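Local atomic coordinates of DNA polymerase (Pyrobaculum calidifontis, PDB entry 5MDN), a protein that probably extends DNA strands by adding deoxyribonucleotides from their triphosphates with release of diphosphate, as a family B DNA polymerase. Residues D107-I113 and E387-R392; R114-M120 and G359-Q364; W626-A630 and Q750-A754; V633-V638 and A754-I758. All blocks are in the same frame, centred on the assembly; numbering follows the deposited sequence.

Contact 1. Residues D107-I113 and E387-R392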
loop_
_atom_site.group_PDB
_atom_site.type_symbol
_atom_site.label_atom_id
_atom_site.label_comp_id
_atom_site.label_asym_id
_atom_site.label_seq_id
_atom_site.Cartn_x
_atom_site.Cartn_y
_atom_site.Cartn_z
ATOM N N ASP A 107 -9.901 27.739 18.205
ATOM C CA ASP A 107 -9.645 26.683 17.236
ATOM C C ASP A 107 -10.319 25.398 17.698
ATOM O O ASP A 107 -10.588 25.209 18.886
ATOM C CB ASP A 107 -8.141 26.464 17.041
ATOM C CG ASP A 107 -7.789 26.050 15.626
ATOM O OD1 ASP A 107 -8.643 25.432 14.956
ATOM O OD2 ASP A 107 -6.656 26.339 15.187
ATOM N N VAL A 108 -10.556 24.502 16.742
ATOM C CA VAL A 108 -11.227 23.231 16.992
ATOM C C VAL A 108 -10.305 22.097 16.567
ATOM O O VAL A 108 -9.525 22.227 15.618
ATOM C CB VAL A 108 -12.584 23.139 16.259
ATOM C CG1 VAL A 108 -13.570 24.137 16.844
ATOM C CG2 VAL A 108 -12.403 23.378 14.767
ATOM N N TYR A 109 -10.386 20.977 17.287
ATOM C CA TYR A 109 -9.435 19.890 17.112
ATOM C C TYR A 109 -10.139 18.542 17.177
ATOM O O TYR A 109 -11.126 18.370 17.897
ATOM C CB TYR A 109 -8.327 19.952 18.170
ATOM C CG TYR A 109 -7.481 21.201 18.079
ATOM C CD1 TYR A 109 -6.483 21.318 17.121
ATOM C CD2 TYR A 109 -7.690 22.268 18.941
ATOM C CE1 TYR A 109 -5.712 22.463 17.030
ATOM C CE2 TYR A 109 -6.924 23.416 18.860
ATOM C CZ TYR A 109 -5.937 23.507 17.902
ATOM O OH TYR A 109 -5.171 24.646 17.813
ATOM N N GLU A 110 -9.609 17.587 16.407
ATOM C CA GLU A 110 -10.077 16.197 16.389
ATOM C C GLU A 110 -11.546 16.083 15.993
ATOM O O GLU A 110 -12.262 15.202 16.476
ATOM C CB GLU A 110 -9.836 15.506 17.734
ATOM C CG GLU A 110 -8.390 15.518 18.192
ATOM C CD GLU A 110 -8.139 14.563 19.342
ATOM O OE1 GLU A 110 -9.039 13.756 19.653
ATOM O OE2 GLU A 110 -7.039 14.618 19.932
ATOM N N ALA A 111 -12.011 16.962 15.113
ATOM C CA ALA A 111 -13.383 16.904 14.629
ATOM C C ALA A 111 -13.561 15.985 13.427
ATOM O O ALA A 111 -14.703 15.664 13.079
ATOM C CB ALA A 111 -13.871 18.309 14.272
ATOM N N ASP A 112 -12.473 15.559 12.786
ATOM C CA ASP A 112 -12.537 14.778 11.556
ATOM C C ASP A 112 -12.087 13.333 11.756
ATOM O O ASP A 112 -11.587 12.700 10.822
ATOM C CB ASP A 112 -11.701 15.441 10.464
ATOM C CG ASP A 112 -10.236 15.542 10.834
ATOM O OD1 ASP A 112 -9.935 15.704 12.036
ATOM O OD2 ASP A 112 -9.386 15.452 9.923
ATOM N N ILE A 113 -12.253 12.792 12.958
ATOM C CA ILE A 113 -11.865 11.413 13.239
ATOM C C ILE A 113 -13.096 10.538 13.037
ATOM O O ILE A 113 -14.128 10.748 13.684
ATOM C CB ILE A 113 -11.299 11.260 14.662
ATOM C CG1 ILE A 113 -9.822 11.687 14.745
ATOM C CG2 ILE A 113 -11.446 9.823 15.151
ATOM C CD1 ILE A 113 -9.541 13.133 14.401
ATOM N N GLU A 387 -2.876 13.729 25.003
ATOM C CA GLU A 387 -2.476 14.784 24.083
ATOM C C GLU A 387 -3.550 14.990 23.026
ATOM O O GLU A 387 -3.991 14.028 22.387
ATOM C CB GLU A 387 -1.145 14.445 23.409
ATOM C CG GLU A 387 -0.345 15.663 22.979
ATOM C CD GLU A 387 0.762 16.002 23.957
ATOM O OE1 GLU A 387 1.214 15.085 24.675
ATOM O OE2 GLU A 387 1.172 17.181 24.013
ATOM N N VAL A 388 -3.966 16.240 22.845
ATOM C CA VAL A 388 -4.878 16.595 21.765
ATOM C C VAL A 388 -4.095 16.661 20.462
ATOM O O VAL A 388 -2.971 17.176 20.418
ATOM C CB VAL A 388 -5.583 17.928 22.078
ATOM C CG1 VAL A 388 -6.177 18.542 20.819
ATOM C CG2 VAL A 388 -6.668 17.713 23.124
ATOM N N ALA A 389 -4.687 16.137 19.394
ATOM C CA ALA A 389 -4.004 16.059 18.113
ATOM C C ALA A 389 -4.094 17.390 17.369
ATOM O O ALA A 389 -5.144 18.037 17.374
ATOM C CB ALA A 389 -4.604 14.949 17.256
ATOM N N PRO A 390 -3.005 17.824 16.730
ATOM C CA PRO A 390 -3.080 19.003 15.855
ATOM C C PRO A 390 -3.958 18.755 14.634
ATOM O O PRO A 390 -4.552 17.683 14.492
ATOM C CB PRO A 390 -1.617 19.251 15.461
ATOM C CG PRO A 390 -0.802 18.495 16.463
ATOM C CD PRO A 390 -1.629 17.320 16.871
ATOM N N ASN A 391 -4.037 19.735 13.741
ATOM C CA ASN A 391 -4.907 19.674 12.575
ATOM C C ASN A 391 -4.109 19.432 11.300
ATOM O O ASN A 391 -2.884 19.568 11.261
ATOM C CB ASN A 391 -5.738 20.954 12.453
ATOM C CG ASN A 391 -6.820 21.039 13.503
ATOM O OD1 ASN A 391 -7.446 20.035 13.849
ATOM N ND2 ASN A 391 -7.057 22.241 14.012
ATOM N N ARG A 392 -4.836 19.064 10.248
ATOM C CA ARG A 392 -4.261 18.653 8.977
ATOM C C ARG A 392 -4.544 19.695 7.906
ATOM O O ARG A 392 -5.442 20.532 8.040
ATOM C CB ARG A 392 -4.828 17.305 8.509
ATOM C CG ARG A 392 -4.833 16.198 9.540
ATOM C CD ARG A 392 -6.077 16.209 10.422
ATOM N NE ARG A 392 -5.714 16.288 11.835
ATOM C CZ ARG A 392 -6.467 15.841 12.834
ATOM N NH1 ARG A 392 -7.638 15.275 12.584
ATOM N NH2 ARG A 392 -6.043 15.953 14.085
#
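Two hydrogen bonds join the end of a strand to a loop that runs almost at right angles to it. Ala389 N donates to Glu110 OE2 (2.9 Å), and Asn391 ND2 donates to Val108 O (2.9 Å), so each side supplies one side chain that reads the other's backbone. Glu110, whose backbone takes left-handed angles (59/34) just after strand 105-109, swings its carboxylate toward the loop; its other oxygen is held by a salt bridge to Arg118. Asp112 and Arg392 form a further salt bridge, but the modelled OD1-NH1 distance of 2.4 Å is too short to be taken literally. Arg392 also folds back onto its own loop, with NH2 very close to Pro390 O. Around these polar links, Tyr109 lies along the loop, its CB 3.7 Å from Val388 CG1 and its CD1 3.6 Å from Ala389 O, while its hydroxyl bonds Lys45. Strand 105-109 is an edge strand of an antiparallel sheet in the N-terminal part of the chain, and Val388 bonds through its backbone to Arg73 of strand 64-74 in that same sheet. Because each hydrogen bond pairs a side chain with a main-chain atom, the backbone path itself ties loop to strand end.

Contact 2. Residues R114-M120 and G359-Q364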
loop_
_atom_site.group_PDB
_atom_site.type_symbol
_atom_site.label_atom_id
_atom_site.label_comp_id
_atom_site.label_asym_id
_atom_site.label_seq_id
_atom_site.Cartn_x
_atom_site.Cartn_y
_atom_site.Cartn_z
ATOM N N ARG A 114 -12.999 9.571 12.124
ATOM C CA ARG A 114 -14.150 8.736 11.807
ATOM C C ARG A 114 -14.587 7.945 13.038
ATOM O O ARG A 114 -13.766 7.521 13.855
ATOM C CB ARG A 114 -13.846 7.812 10.623
ATOM C CG ARG A 114 -12.879 6.687 10.883
ATOM C CD ARG A 114 -12.623 5.919 9.589
ATOM N NE ARG A 114 -11.790 6.679 8.659
ATOM C CZ ARG A 114 -10.570 6.314 8.280
ATOM N NH1 ARG A 114 -10.041 5.190 8.745
ATOM N NH2 ARG A 114 -9.877 7.070 7.439
ATOM N N TYR A 115 -15.903 7.773 13.162
ATOM C CA TYR A 115 -16.518 7.435 14.442
ATOM C C TYR A 115 -16.019 6.101 14.993
ATOM O O TYR A 115 -15.635 6.014 16.165
ATOM C CB TYR A 115 -18.040 7.437 14.286
ATOM C CG TYR A 115 -18.805 7.094 15.541
ATOM C CD1 TYR A 115 -18.735 7.909 16.664
ATOM C CD2 TYR A 115 -19.638 5.984 15.590
ATOM C CE1 TYR A 115 -19.443 7.609 17.811
ATOM C CE2 TYR A 115 -20.355 5.681 16.731
ATOM C CZ TYR A 115 -20.253 6.495 17.838
ATOM O OH TYR A 115 -20.966 6.191 18.976
ATOM N N TYR A 116 -16.028 5.042 14.177
ATOM C CA TYR A 116 -15.651 3.737 14.715
ATOM C C TYR A 116 -14.157 3.628 15.005
ATOM O O TYR A 116 -13.755 2.759 15.787
ATOM C CB TYR A 116 -16.109 2.610 13.781
ATOM C CG TYR A 116 -15.388 2.496 12.457
ATOM C CD1 TYR A 116 -15.603 3.416 11.440
ATOM C CD2 TYR A 116 -14.518 1.440 12.210
ATOM C CE1 TYR A 116 -14.955 3.302 10.224
ATOM C CE2 TYR A 116 -13.867 1.316 10.999
ATOM C CZ TYR A 116 -14.088 2.250 10.009
ATOM O OH TYR A 116 -13.442 2.134 8.800
ATOM N N MET A 117 -13.326 4.483 14.404
ATOM C CA MET A 117 -11.934 4.578 14.837
ATOM C C MET A 117 -11.816 5.350 16.146
ATOM O O MET A 117 -10.977 5.021 16.992
ATOM C CB MET A 117 -11.080 5.232 13.753
ATOM C CG MET A 117 -10.839 4.365 12.530
ATOM S SD MET A 117 -9.975 2.833 12.916
ATOM C CE MET A 117 -8.462 3.468 13.633
ATOM N N ARG A 118 -12.640 6.387 16.317
ATOM C CA ARG A 118 -12.708 7.101 17.590
ATOM C C ARG A 118 -13.015 6.147 18.738
ATOM O O ARG A 118 -12.400 6.223 19.808
ATOM C CB ARG A 118 -13.770 8.198 17.505
ATOM C CG ARG A 118 -13.882 9.085 18.735
ATOM C CD ARG A 118 -12.850 10.202 18.730
ATOM N NE ARG A 118 -11.603 9.816 19.375
ATOM C CZ ARG A 118 -10.541 10.607 19.469
ATOM N NH1 ARG A 118 -10.577 11.830 18.959
ATOM N NH2 ARG A 118 -9.441 10.177 20.072
ATOM N N TYR A 119 -13.978 5.244 18.534
ATOM C CA TYR A 119 -14.366 4.310 19.587
ATOM C C TYR A 119 -13.214 3.390 19.970
ATOM O O TYR A 119 -12.908 3.222 21.157
ATOM C CB TYR A 119 -15.580 3.495 19.140
ATOM C CG TYR A 119 -16.018 2.459 20.149
ATOM C CD1 TYR A 119 -16.860 2.797 21.199
ATOM C CD2 TYR A 119 -15.592 1.141 20.048
ATOM C CE1 TYR A 119 -17.261 1.852 22.124
ATOM C CE2 TYR A 119 -15.986 0.191 20.966
ATOM C CZ TYR A 119 -16.822 0.551 22.002
ATOM O OH TYR A 119 -17.217 -0.394 22.919
ATOM N N MET A 120 -12.570 2.771 18.979
ATOM C CA MET A 120 -11.514 1.807 19.279
ATOM C C MET A 120 -10.313 2.486 19.925
ATOM O O MET A 120 -9.659 1.901 20.795
ATOM C CB MET A 120 -11.106 1.054 18.013
ATOM C CG MET A 120 -12.192 0.125 17.484
ATOM S SD MET A 120 -11.641 -0.973 16.162
ATOM C CE MET A 120 -10.912 0.198 15.026
ATOM N N GLY A 359 -2.997 0.040 14.389
ATOM C CA GLY A 359 -4.350 -0.025 14.899
ATOM C C GLY A 359 -5.465 0.074 13.882
ATOM O O GLY A 359 -6.628 0.195 14.283
ATOM N N LEU A 360 -5.160 0.017 12.584
ATOM C CA LEU A 360 -6.222 0.015 11.590
ATOM C C LEU A 360 -6.769 -1.396 11.380
ATOM O O LEU A 360 -6.043 -2.383 11.534
ATOM C CB LEU A 360 -5.717 0.575 10.263
ATOM C CG LEU A 360 -5.450 2.081 10.198
ATOM C CD1 LEU A 360 -4.765 2.443 8.888
ATOM C CD2 LEU A 360 -6.743 2.864 10.362
ATOM N N PRO A 361 -8.051 -1.519 11.033
ATOM C CA PRO A 361 -8.610 -2.845 10.743
ATOM C C PRO A 361 -7.961 -3.474 9.517
ATOM O O PRO A 361 -7.311 -2.808 8.706
ATOM C CB PRO A 361 -10.101 -2.565 10.507
ATOM C CG PRO A 361 -10.349 -1.225 11.124
ATOM C CD PRO A 361 -9.073 -0.463 10.981
ATOM N N LEU A 362 -8.139 -4.793 9.401
ATOM C CA LEU A 362 -7.420 -5.561 8.391
ATOM C C LEU A 362 -7.790 -5.128 6.977
ATOM O O LEU A 362 -6.945 -5.177 6.074
ATOM C CB LEU A 362 -7.695 -7.054 8.588
ATOM C CG LEU A 362 -6.786 -8.068 7.895
ATOM C CD1 LEU A 362 -5.332 -7.643 7.998
ATOM C CD2 LEU A 362 -6.980 -9.444 8.518
ATOM N N ASP A 363 -9.041 -4.716 6.761
ATOM C CA ASP A 363 -9.473 -4.275 5.442
ATOM C C ASP A 363 -8.953 -2.891 5.066
ATOM O O ASP A 363 -9.110 -2.487 3.908
ATOM C CB ASP A 363 -11.004 -4.303 5.357
ATOM C CG ASP A 363 -11.676 -3.552 6.492
ATOM O OD1 ASP A 363 -11.324 -2.382 6.742
ATOM O OD2 ASP A 363 -12.563 -4.141 7.146
ATOM N N GLN A 364 -8.350 -2.155 6.002
ATOM C CA GLN A 364 -7.857 -0.810 5.731
ATOM C C GLN A 364 -6.349 -0.652 5.855
ATOM O O GLN A 364 -5.805 0.301 5.285
ATOM C CB GLN A 364 -8.518 0.208 6.672
ATOM C CG GLN A 364 -9.995 0.445 6.414
ATOM C CD GLN A 364 -10.674 1.170 7.559
ATOM O OE1 GLN A 364 -11.757 0.787 8.004
ATOM N NE2 GLN A 364 -10.042 2.232 8.036
#
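The helix that starts at Tyr115, with Arg114 as its N-cap residue, faces an extended turn that leads into the short, weakly bonded helix at Leu362. The two backbones stay well apart: the CA atoms of Met117 and Leu360 are 8.0 Å from each other, so side chains fill the gap. Gly359 adopts a positive phi (100°), a conformation in which a CB would strike the preceding carbonyl; Leu360 and Pro361 then run extended. Met117 and Met120, three residues apart and both directed at the turn, supply much of the apolar packing: Met117 CE lies 3.7 Å from Leu360 CD2, Met117 SD 3.9 Å from Pro361 CD, and Met120 CE 4.2 Å from Pro361 CG. The edge of the Tyr116 ring adds CE2 at 4.3 Å from Pro361 CG. Beyond it Tyr116 OH and Gln364 OE1 are modelled 2.3 Å apart, too close for the pairing to be trusted. Asp363, the residue before Gln364, binds magnesium together with Asp7, so the turn carries a metal ligand beside its apolar surface. Trp376 of helix 370-384 packs on Arg114, Met117 and Leu360, whereas strand 5-12 meets Tyr116 through Ala8 and Asp363 through Asp7.

Contact 3. Residues W626-A630 and Q750-A754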
loop_
_atom_site.group_PDB
_atom_site.type_symbol
_atom_site.label_atom_id
_atom_site.label_comp_id
_atom_site.label_asym_id
_atom_site.label_seq_id
_atom_site.Cartn_x
_atom_site.Cartn_y
_atom_site.Cartn_z
ATOM N N TRP A 626 5.097 2.728 -24.251
ATOM C CA TRP A 626 5.694 1.761 -25.155
ATOM C C TRP A 626 4.720 0.631 -25.462
ATOM O O TRP A 626 3.664 0.490 -24.841
ATOM C CB TRP A 626 6.974 1.164 -24.591
ATOM C CG TRP A 626 8.111 2.106 -24.471
ATOM C CD1 TRP A 626 8.288 3.281 -25.141
ATOM C CD2 TRP A 626 9.300 1.881 -23.714
ATOM N NE1 TRP A 626 9.498 3.843 -24.785
ATOM C CE2 TRP A 626 10.138 2.994 -23.919
ATOM C CE3 TRP A 626 9.729 0.860 -22.859
ATOM C CZ2 TRP A 626 11.385 3.114 -23.306
ATOM C CZ3 TRP A 626 10.965 0.984 -22.259
ATOM C CH2 TRP A 626 11.783 2.099 -22.471
ATOM N N CYS A 627 5.084 -0.168 -26.462
ATOM C CA CYS A 627 4.420 -1.437 -26.708
ATOM C C CYS A 627 5.033 -2.522 -25.823
ATOM O O CYS A 627 6.076 -2.333 -25.192
ATOM C CB CYS A 627 4.538 -1.824 -28.181
ATOM S SG CYS A 627 6.236 -2.135 -28.737
ATOM N N GLU A 628 4.367 -3.679 -25.781
ATOM C CA GLU A 628 4.829 -4.760 -24.919
ATOM C C GLU A 628 6.079 -5.445 -25.457
ATOM O O GLU A 628 6.760 -6.143 -24.699
ATOM C CB GLU A 628 3.713 -5.783 -24.707
ATOM C CG GLU A 628 2.476 -5.201 -24.046
ATOM C CD GLU A 628 2.760 -4.681 -22.646
ATOM O OE1 GLU A 628 3.536 -5.331 -21.916
ATOM O OE2 GLU A 628 2.216 -3.619 -22.279
ATOM N N LEU A 629 6.400 -5.260 -26.739
ATOM C CA LEU A 629 7.681 -5.744 -27.244
ATOM C C LEU A 629 8.829 -4.882 -26.733
ATOM O O LEU A 629 9.898 -5.401 -26.391
ATOM C CB LEU A 629 7.667 -5.776 -28.772
ATOM C CG LEU A 629 8.972 -6.211 -29.440
ATOM C CD1 LEU A 629 9.378 -7.599 -28.967
ATOM C CD2 LEU A 629 8.846 -6.176 -30.956
ATOM N N ALA A 630 8.627 -3.562 -26.680
ATOM C CA ALA A 630 9.643 -2.676 -26.120
ATOM C C ALA A 630 9.902 -2.996 -24.653
ATOM O O ALA A 630 11.042 -2.905 -24.181
ATOM C CB ALA A 630 9.219 -1.218 -26.288
ATOM N N GLN A 750 11.437 2.861 -30.903
ATOM C CA GLN A 750 11.281 2.256 -29.578
ATOM C C GLN A 750 12.170 1.047 -29.295
ATOM O O GLN A 750 12.805 1.012 -28.237
ATOM C CB GLN A 750 9.828 1.927 -29.243
ATOM C CG GLN A 750 9.223 3.116 -28.534
ATOM C CD GLN A 750 10.251 3.761 -27.591
ATOM O OE1 GLN A 750 10.818 3.101 -26.714
ATOM N NE2 GLN A 750 10.517 5.049 -27.794
ATOM N N VAL A 751 12.231 0.055 -30.186
ATOM C CA VAL A 751 13.012 -1.139 -29.860
ATOM C C VAL A 751 14.476 -0.767 -29.651
ATOM O O VAL A 751 15.140 -1.286 -28.746
ATOM C CB VAL A 751 12.841 -2.220 -30.944
ATOM C CG1 VAL A 751 13.909 -3.294 -30.804
ATOM C CG2 VAL A 751 11.468 -2.864 -30.834
ATOM N N ILE A 752 14.999 0.144 -30.466
ATOM C CA ILE A 752 16.351 0.658 -30.242
ATOM C C ILE A 752 16.341 1.591 -29.027
ATOM O O ILE A 752 17.161 1.396 -28.118
ATOM C CB ILE A 752 16.923 1.333 -31.504
ATOM C CG1 ILE A 752 17.723 0.334 -32.343
ATOM C CG2 ILE A 752 17.822 2.509 -31.142
ATOM C CD1 ILE A 752 16.951 -0.896 -32.769
ATOM N N PRO A 753 15.460 2.606 -28.944
ATOM C CA PRO A 753 15.470 3.473 -27.748
ATOM C C PRO A 753 15.223 2.744 -26.436
ATOM O O PRO A 753 15.743 3.180 -25.400
ATOM C CB PRO A 753 14.360 4.490 -28.044
ATOM C CG PRO A 753 14.318 4.557 -29.508
ATOM C CD PRO A 753 14.578 3.165 -29.987
ATOM N N ALA A 754 14.440 1.662 -26.430
ATOM C CA ALA A 754 14.262 0.910 -25.192
ATOM C C ALA A 754 15.575 0.276 -24.754
ATOM O O ALA A 754 15.927 0.312 -23.569
ATOM C CB ALA A 754 13.179 -0.154 -25.359
#
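Gln750 opens the segment by placing its side chain over one face of the Trp626 indole. Gln750 OE1 is modelled 2.5 Å from Trp626 NE1, too badly angled for a hydrogen bond, and it crowds the ring. Gln750 CB also comes within 4.4 Å of Ala630 CB. At Val751 the backbones draw closest, the CA atoms of Val751 and Ala630 being 5.3 Å apart, while Val751 CG2 touches Leu629 CD2 at 4.2 Å. So tight an approach is possible because Ala630 offers only a methyl group. The two helices involved, 628-643 and 743-756, run side by side in the same direction in the C-terminal helical region, consistent with the thumb of family B polymerases. The first of them begins here: Cys627 is its N-cap, with SG accepting from Ala630 N (3.5 Å). Ile752 faces Val658 of helix 647-666, and Pro753, lacking an amide hydrogen, falls where the helix is kinked. One turn beyond Gln750, Ala754 again points at the partner. Ala754 CB sits over the six-membered ring of Trp626, 4.1 Å from the centroid and 18° off the normal, a CH-pi contact, and lies 3.7 Å from Ala630 O.

Contact 4. Residues V633-V638 and A754-I758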
loop_
_atom_site.group_PDB
_atom_site.type_symbol
_atom_site.label_atom_id
_atom_site.label_comp_id
_atom_site.label_asym_id
_atom_site.label_seq_id
_atom_site.Cartn_x
_atom_site.Cartn_y
_atom_site.Cartn_z
ATOM N N VAL A 633 12.064 -6.142 -24.573
ATOM C CA VAL A 633 13.460 -5.863 -24.908
ATOM C C VAL A 633 14.119 -4.903 -23.922
ATOM O O VAL A 633 15.351 -4.800 -23.913
ATOM C CB VAL A 633 13.612 -5.347 -26.349
ATOM C CG1 VAL A 633 13.124 -6.401 -27.337
ATOM C CG2 VAL A 633 12.886 -4.034 -26.543
ATOM N N GLN A 634 13.348 -4.187 -23.097
ATOM C CA GLN A 634 13.973 -3.444 -22.005
ATOM C C GLN A 634 14.463 -4.395 -20.926
ATOM O O GLN A 634 15.583 -4.255 -20.422
ATOM C CB GLN A 634 13.016 -2.439 -21.380
ATOM C CG GLN A 634 13.748 -1.305 -20.691
ATOM C CD GLN A 634 12.815 -0.292 -20.061
ATOM O OE1 GLN A 634 11.656 -0.590 -19.760
ATOM N NE2 GLN A 634 13.318 0.916 -19.856
ATOM N N LEU A 635 13.635 -5.370 -20.558
ATOM C CA LEU A 635 14.136 -6.581 -19.921
ATOM C C LEU A 635 15.023 -7.313 -20.925
ATOM O O LEU A 635 15.290 -6.787 -22.010
ATOM C CB LEU A 635 12.978 -7.467 -19.441
ATOM C CG LEU A 635 12.352 -7.156 -18.072
ATOM C CD1 LEU A 635 11.722 -5.765 -18.045
ATOM C CD2 LEU A 635 11.312 -8.203 -17.708
ATOM N N ASN A 636 15.510 -8.505 -20.583
ATOM C CA ASN A 636 16.457 -9.217 -21.441
ATOM C C ASN A 636 17.754 -8.422 -21.570
ATOM O O ASN A 636 18.816 -8.900 -21.161
ATOM C CB ASN A 636 15.862 -9.498 -22.829
ATOM C CG ASN A 636 15.168 -10.842 -22.910
ATOM O OD1 ASN A 636 15.790 -11.859 -23.216
ATOM N ND2 ASN A 636 13.866 -10.850 -22.647
ATOM N N VAL A 637 17.676 -7.210 -22.136
ATOM C CA VAL A 637 18.838 -6.318 -22.185
ATOM C C VAL A 637 19.404 -6.111 -20.786
ATOM O O VAL A 637 20.608 -6.262 -20.552
ATOM C CB VAL A 637 18.469 -4.978 -22.848
ATOM C CG1 VAL A 637 19.461 -3.892 -22.448
ATOM C CG2 VAL A 637 18.448 -5.128 -24.362
ATOM N N VAL A 638 18.539 -5.752 -19.833
ATOM C CA VAL A 638 18.971 -5.655 -18.442
ATOM C C VAL A 638 19.497 -7.000 -17.959
ATOM O O VAL A 638 20.545 -7.077 -17.305
ATOM C CB VAL A 638 17.818 -5.138 -17.559
ATOM C CG1 VAL A 638 18.145 -5.334 -16.092
ATOM C CG2 VAL A 638 17.542 -3.670 -17.854
ATOM N N ALA A 754 14.440 1.662 -26.430
ATOM C CA ALA A 754 14.262 0.910 -25.192
ATOM C C ALA A 754 15.575 0.276 -24.754
ATOM O O ALA A 754 15.927 0.312 -23.569
ATOM C CB ALA A 754 13.179 -0.154 -25.359
ATOM N N ALA A 755 16.313 -0.307 -25.701
ATOM C CA ALA A 755 17.654 -0.788 -25.397
ATOM C C ALA A 755 18.602 0.367 -25.105
ATOM O O ALA A 755 19.522 0.222 -24.292
ATOM C CB ALA A 755 18.185 -1.634 -26.554
ATOM N N LEU A 756 18.400 1.514 -25.760
ATOM C CA LEU A 756 19.228 2.685 -25.500
ATOM C C LEU A 756 18.902 3.374 -24.184
ATOM O O LEU A 756 19.663 4.254 -23.769
ATOM C CB LEU A 756 19.100 3.699 -26.639
ATOM C CG LEU A 756 19.679 3.316 -27.999
ATOM C CD1 LEU A 756 19.794 4.556 -28.863
ATOM C CD2 LEU A 756 21.030 2.633 -27.845
ATOM N N ARG A 757 17.798 3.027 -23.521
ATOM C CA ARG A 757 17.632 3.544 -22.169
ATOM C C ARG A 757 18.595 2.879 -21.196
ATOM O O ARG A 757 18.783 3.383 -20.082
ATOM C CB ARG A 757 16.191 3.387 -21.685
ATOM C CG ARG A 757 15.872 4.327 -20.530
ATOM C CD ARG A 757 14.484 4.149 -19.946
ATOM N NE ARG A 757 14.320 5.022 -18.786
ATOM C CZ ARG A 757 13.205 5.139 -18.074
ATOM N NH1 ARG A 757 12.128 4.433 -18.393
ATOM N NH2 ARG A 757 13.167 5.970 -17.041
ATOM N N ILE A 758 19.223 1.778 -21.601
ATOM C CA ILE A 758 20.383 1.258 -20.897
ATOM C C ILE A 758 21.545 1.329 -21.874
ATOM O O ILE A 758 22.016 0.308 -22.387
ATOM C CB ILE A 758 20.170 -0.174 -20.371
ATOM C CG1 ILE A 758 18.861 -0.269 -19.587
ATOM C CG2 ILE A 758 21.324 -0.573 -19.482
ATOM C CD1 ILE A 758 17.694 -0.769 -20.401
#
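Val633 begins the interface by setting CG2 4.1 Å from Ala754 CB, with Tyr657 of helix 647-666 packed against it as well. Gln634 follows, its CA 5.4 Å from that of Ala754. Stretched out across the partner, Gln634 lays CG 4.0 Å from both Ala754 O and Ile758 CD1 and brings NE2 within 3.4 Å of Arg757 CD; its OE1 has a weak hydrogen bond to Lys289. Leu635 points away, and here helix 628-643 departs from regular geometry: psi of Leu635 is near 180°, Asn636 has a positive phi, and Val637 N is modelled only 2.4 Å from Leu635 O. Despite this irregularity the helix keeps its course beside helix 743-756, the pair running in the same direction in what is probably the helical thumb of a family B polymerase. Val637 turns back toward the partner, with CG2 4.1 Å from Ala755 CB and CG1 4.1 Å from Ile758 CD1. Tyr657 also packs on Val637. Val638 approaches the same methyl from its own position, CG2 to Ile758 CD1 being 3.9 Å, so that Ile758 CD1 is inserted among Gln634, Val637 and Val638.

The four contacts form two pairs on opposite sides of the chain's centre, with contacts 1 and 3 about 51 Å apart between centres. Contacts 1 and 2 use successive elements, strand 105-109 and helix 115-123, and meet through the salt bridge between Glu110 OE1 and Arg118 NH1 (2.6 Å). Contact 2 is buried and, its centre about 17 Å from the centre of the chain, lies nearest the middle, beside a magnesium site; contact 1, only partly buried, relies on side-chain-to-backbone hydrogen bonds and charge. Contacts 3 and 4 are successive parts of one helix pair, 628-643 with 743-756, share Ala754, and are both buried and chiefly apolar, although they sit far from the chain's centre.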